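Uncharacterized protein (Leishmania major, PDB 2B4W) is of unknown function but belongs to the DUF1861 family of the beta-fructosidase clan, so its fold is probably related to that of sugar-processing five-bladed propellers. Local coordinates at residues G204-Y209 with D294-G299; V270-G275 with R290-Y295. One frame throughout, in Å; residues are numbered along the deposited sequence.

Contact 1: G204-Y209 with D294-G299; sequences GCIGHY and DYPFKG
F297 lays one face of its ring on the backbone of G204. CA of G204 sits 3.6 Å from the centroid of the F297 ring and 17° off its normal, a CH-pi contact over the face, though displaced toward the rim. With no side chain at G204, the ring comes down to 3.5 Å between F297 CE1 and G204 CA. The next residue meets the same ring edge-on: C205 O lies in the ring plane, 3.7 Å from F297 CE1. I206 approaches obliquely, its side chain crossing that of F297 at about a right angle, with I206 CD1 3.8 Å from F297 CZ. That methyl also reaches P296, where I206 CD1 and P296 CG are 4.2 Å apart.

P296 covers the second face of the phenyl ring, its CG standing over the ring centre, so the ring is sandwiched between proline and glycine. F297 CB already points toward strand 203-211, and chi1 of -46° sets CG beside the backbone N. Y295 OH lies in plane at another edge of the F297 ring and is itself hydrogen-bonded to G301 O. L198, V230 and I269 complete the apolar surroundings. A loop packed between the antiparallel sheet of strand 203-211 and the mixed sheet that holds strand 264-271 is consistent with the blade-to-blade packing of a beta-propeller.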
# COMPACT_ATOMS: atom_id res chain seq x y z
N GLY A 204 -8.73 -7.77 6.17
CA GLY A 204 -8.44 -6.42 6.57
C GLY A 204 -7.72 -5.67 5.45
O GLY A 204 -6.60 -6.00 5.08
N CYS A 205 -8.37 -4.64 4.90
CA CYS A 205 -7.65 -3.81 3.94
C CYS A 205 -7.32 -2.42 4.47
O CYS A 205 -8.11 -1.73 5.14
CB CYS A 205 -8.43 -3.65 2.62
SG CYS A 205 -9.08 -5.19 1.94
N ILE A 206 -6.09 -2.01 4.10
CA ILE A 206 -5.62 -0.65 4.29
C ILE A 206 -5.53 -0.00 2.92
O ILE A 206 -4.88 -0.54 2.03
CB ILE A 206 -4.26 -0.62 5.00
CG1 ILE A 206 -4.31 -1.27 6.39
CG2 ILE A 206 -3.68 0.78 5.08
CD1 ILE A 206 -5.26 -0.53 7.32
N GLY A 207 -6.16 1.15 2.69
CA GLY A 207 -6.03 1.74 1.36
C GLY A 207 -6.24 3.23 1.33
O GLY A 207 -5.98 3.92 2.31
N HIS A 208 -6.72 3.74 0.19
CA HIS A 208 -6.93 5.16 0.02
C HIS A 208 -8.35 5.45 -0.46
O HIS A 208 -8.89 4.68 -1.26
CB HIS A 208 -5.91 5.77 -0.94
CG HIS A 208 -5.81 5.38 -2.36
ND1 HIS A 208 -5.18 4.24 -2.81
CD2 HIS A 208 -6.24 6.01 -3.49
CE1 HIS A 208 -5.25 4.18 -4.14
NE2 HIS A 208 -5.89 5.25 -4.58
N TYR A 209 -8.91 6.54 0.05
CA TYR A 209 -10.22 7.02 -0.41
C TYR A 209 -9.94 8.42 -0.96
O TYR A 209 -9.22 9.20 -0.33
CB TYR A 209 -11.30 7.01 0.65
CG TYR A 209 -12.72 7.00 0.10
CD1 TYR A 209 -13.34 8.17 -0.33
CD2 TYR A 209 -13.43 5.82 -0.00
CE1 TYR A 209 -14.63 8.15 -0.83
CE2 TYR A 209 -14.72 5.79 -0.50
CZ TYR A 209 -15.33 6.96 -0.92
OH TYR A 209 -16.62 6.93 -1.42
N ASP A 294 -4.76 3.27 16.74
CA ASP A 294 -5.44 2.10 17.25
C ASP A 294 -5.61 1.07 16.12
O ASP A 294 -5.71 1.45 14.95
CB ASP A 294 -6.82 2.45 17.79
CG ASP A 294 -6.77 3.51 18.87
OD1 ASP A 294 -6.20 3.23 19.94
OD2 ASP A 294 -7.28 4.63 18.63
N TYR A 295 -5.63 -0.19 16.54
CA TYR A 295 -5.93 -1.30 15.66
C TYR A 295 -7.21 -1.02 14.87
O TYR A 295 -8.29 -0.82 15.42
CB TYR A 295 -6.11 -2.60 16.41
CG TYR A 295 -6.27 -3.83 15.54
CD1 TYR A 295 -5.29 -4.22 14.64
CD2 TYR A 295 -7.42 -4.61 15.60
CE1 TYR A 295 -5.43 -5.35 13.85
CE2 TYR A 295 -7.59 -5.73 14.81
CZ TYR A 295 -6.58 -6.10 13.94
OH TYR A 295 -6.71 -7.21 13.14
N PRO A 296 -7.09 -1.01 13.55
CA PRO A 296 -8.25 -0.61 12.75
C PRO A 296 -9.19 -1.71 12.28
O PRO A 296 -10.09 -1.44 11.47
CB PRO A 296 -7.52 -0.02 11.53
CG PRO A 296 -6.34 -0.89 11.36
CD PRO A 296 -5.90 -1.30 12.74
N PHE A 297 -9.07 -2.95 12.73
CA PHE A 297 -10.03 -3.97 12.33
C PHE A 297 -10.69 -4.57 13.57
O PHE A 297 -11.10 -5.73 13.57
CB PHE A 297 -9.37 -5.09 11.51
CG PHE A 297 -8.41 -4.67 10.41
CD1 PHE A 297 -8.83 -3.82 9.40
CD2 PHE A 297 -7.11 -5.12 10.38
CE1 PHE A 297 -7.98 -3.43 8.38
CE2 PHE A 297 -6.24 -4.73 9.37
CZ PHE A 297 -6.67 -3.86 8.37
N LYS A 298 -10.75 -3.74 14.61
CA LYS A 298 -11.32 -4.12 15.90
C LYS A 298 -12.64 -4.87 15.74
O LYS A 298 -13.54 -4.48 15.00
CB LYS A 298 -11.49 -2.88 16.79
N GLY A 299 -12.72 -5.98 16.45
CA GLY A 299 -13.89 -6.82 16.42
C GLY A 299 -13.90 -7.78 15.26
O GLY A 299 -14.81 -8.61 15.18

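Contact 2: V270-G275 with R290-Y295; sequences VMRSDG and RITIDY
R272 and T292 face each other with their CA atoms 9.1 Å apart, and G275 and Y295 come closer, at 7.1 Å between CA atoms. The wider spacing reflects an antiparallel beta meander: strand 277-283 pairs with both 264-271 and 287-293 and runs between them. A type I turn from R272 to G275, closed by the backbone bond from G275 N to R272 O, joins the first two strands. Beyond I293, at Y295, a water links the segments, donating to G275 O and accepting from Y295 N.

On the meander's polar flank the R272 side chain crosses that of T292 at about a right angle. T292 CG2 lies over one face of the guanidinium, 3.5 Å above its plane and toward the rim, and also touches the aliphatic R272 CD. The guanidinium edge is turned to D274 within the turn: R272 NH2 donates to D274 OD2 at 2.9 Å and 172°, on the syn side of the carboxylate, while the bonds from NE are weak. R272 NH1 and R290 NH1 stand 4.3 Å apart; D278 OD1 bridges both arginines and hydrogen-bonds T292 OG1, probably easing the repulsion between like charges. R290 NE pairs with D69.

At the far end, selenomethionine M271 makes a Met-aromatic contact with Y295, and the two side chains cross at about a right angle. The bond from Y295 OH to G301 O ties down the far end of the ring that M271 meets. The selenium meets the ring obliquely, 59° off the normal, with M271 SE 3.8 Å from Y295 CD1.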
# COMPACT_ATOMS: atom_id res chain seq x y z
N VAL A 270 1.84 -1.92 10.39
CA VAL A 270 2.69 -2.89 11.07
C VAL A 270 2.14 -3.11 12.49
O VAL A 270 1.95 -2.14 13.21
CB VAL A 270 4.15 -2.43 11.14
CG1 VAL A 270 4.99 -3.39 11.96
CG2 VAL A 270 4.75 -2.28 9.74
N MSE A 271 1.89 -4.35 12.87
CA MSE A 271 1.43 -4.68 14.22
C MSE A 271 2.48 -4.36 15.27
O MSE A 271 3.65 -4.71 15.19
CB MSE A 271 1.06 -6.16 14.26
CG MSE A 271 -0.10 -6.63 15.09
SE MSE A 271 -1.71 -5.55 14.95
CE MSE A 271 -1.59 -5.17 16.83
N ARG A 272 2.07 -3.67 16.33
CA ARG A 272 3.02 -3.36 17.40
C ARG A 272 2.78 -4.27 18.60
O ARG A 272 1.67 -4.81 18.70
CB ARG A 272 2.87 -1.91 17.86
CG ARG A 272 3.20 -0.89 16.77
CD ARG A 272 2.69 0.49 17.16
NE ARG A 272 3.22 0.89 18.45
CZ ARG A 272 4.24 1.68 18.74
NH1 ARG A 272 4.97 2.27 17.82
NH2 ARG A 272 4.51 1.87 20.03
N SER A 273 3.76 -4.41 19.49
CA SER A 273 3.57 -5.37 20.59
C SER A 273 2.64 -4.80 21.66
O SER A 273 1.98 -5.55 22.38
CB SER A 273 4.85 -5.88 21.23
OG SER A 273 5.97 -5.03 21.30
N ASP A 274 2.56 -3.47 21.74
CA ASP A 274 1.63 -2.86 22.70
C ASP A 274 0.21 -2.90 22.19
O ASP A 274 -0.73 -2.40 22.81
CB ASP A 274 2.08 -1.43 22.98
CG ASP A 274 2.04 -0.50 21.78
OD1 ASP A 274 1.35 -0.77 20.78
OD2 ASP A 274 2.72 0.54 21.88
N GLY A 275 0.01 -3.53 21.02
CA GLY A 275 -1.35 -3.69 20.53
C GLY A 275 -1.83 -2.64 19.57
O GLY A 275 -2.89 -2.78 18.96
N ARG A 290 4.85 8.00 9.11
CA ARG A 290 4.38 6.98 10.03
C ARG A 290 3.62 7.64 11.19
O ARG A 290 4.17 8.54 11.84
CB ARG A 290 5.54 6.14 10.56
CG ARG A 290 5.14 5.22 11.71
CD ARG A 290 6.30 4.51 12.33
NE ARG A 290 7.16 5.29 13.20
CZ ARG A 290 6.86 5.71 14.43
NH1 ARG A 290 5.70 5.45 15.02
NH2 ARG A 290 7.73 6.42 15.14
N ILE A 291 2.40 7.18 11.43
CA ILE A 291 1.62 7.55 12.59
C ILE A 291 1.23 6.24 13.31
O ILE A 291 1.01 5.24 12.62
CB ILE A 291 0.33 8.35 12.32
CG1 ILE A 291 -0.64 7.67 11.36
CG2 ILE A 291 0.72 9.78 11.90
CD1 ILE A 291 -1.96 8.37 11.05
N THR A 292 1.17 6.34 14.63
CA THR A 292 0.75 5.24 15.51
C THR A 292 -0.69 5.51 15.90
O THR A 292 -1.01 6.58 16.40
CB THR A 292 1.69 5.11 16.71
OG1 THR A 292 3.04 4.91 16.26
CG2 THR A 292 1.33 3.92 17.57
N ILE A 293 -1.55 4.54 15.62
CA ILE A 293 -2.98 4.57 15.71
C ILE A 293 -3.52 3.27 16.31
O ILE A 293 -2.81 2.27 16.41
CB ILE A 293 -3.58 4.80 14.32
CG1 ILE A 293 -3.24 3.75 13.28
CG2 ILE A 293 -3.16 6.17 13.78
CD1 ILE A 293 -4.21 3.70 12.12
N ASP A 294 -4.76 3.27 16.74
CA ASP A 294 -5.44 2.10 17.25
C ASP A 294 -5.61 1.07 16.12
O ASP A 294 -5.71 1.45 14.95
CB ASP A 294 -6.82 2.45 17.79
CG ASP A 294 -6.77 3.51 18.87
OD1 ASP A 294 -6.20 3.23 19.94
OD2 ASP A 294 -7.28 4.63 18.63
N TYR A 295 -5.63 -0.19 16.54
CA TYR A 295 -5.93 -1.30 15.66
C TYR A 295 -7.21 -1.02 14.87
O TYR A 295 -8.29 -0.82 15.42
CB TYR A 295 -6.11 -2.60 16.41
CG TYR A 295 -6.27 -3.83 15.54
CD1 TYR A 295 -5.29 -4.22 14.64
CD2 TYR A 295 -7.42 -4.61 15.60
CE1 TYR A 295 -5.43 -5.35 13.85
CE2 TYR A 295 -7.59 -5.73 14.81
CZ TYR A 295 -6.58 -6.10 13.94
OH TYR A 295 -6.71 -7.21 13.14
O HOH W 1 -5.17 -0.71 19.28

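In the fold
From the N terminus, strand 16-23 is laid down first and later pairs with 287-293, joining an early and a late strand of the chain in a way consistent with the closure of a propeller. The chain then reaches 204-209, in the sheet of strands 188-198 to 238-245, and goes on to the meander of 264-271, 277-283 and 287-293. Contact 2 closes a short loop of 14 intervening residues at one end of that meander. It lies inside the longer span that contact 1 closes, the two overlapping at their later ends in D294 and Y295. Through Y295, whose ring meets F297 edge-to-face, the meander passes into the loop that contact 1 fixes to the preceding sheet, before strand 303-304 joins that sheet's edge.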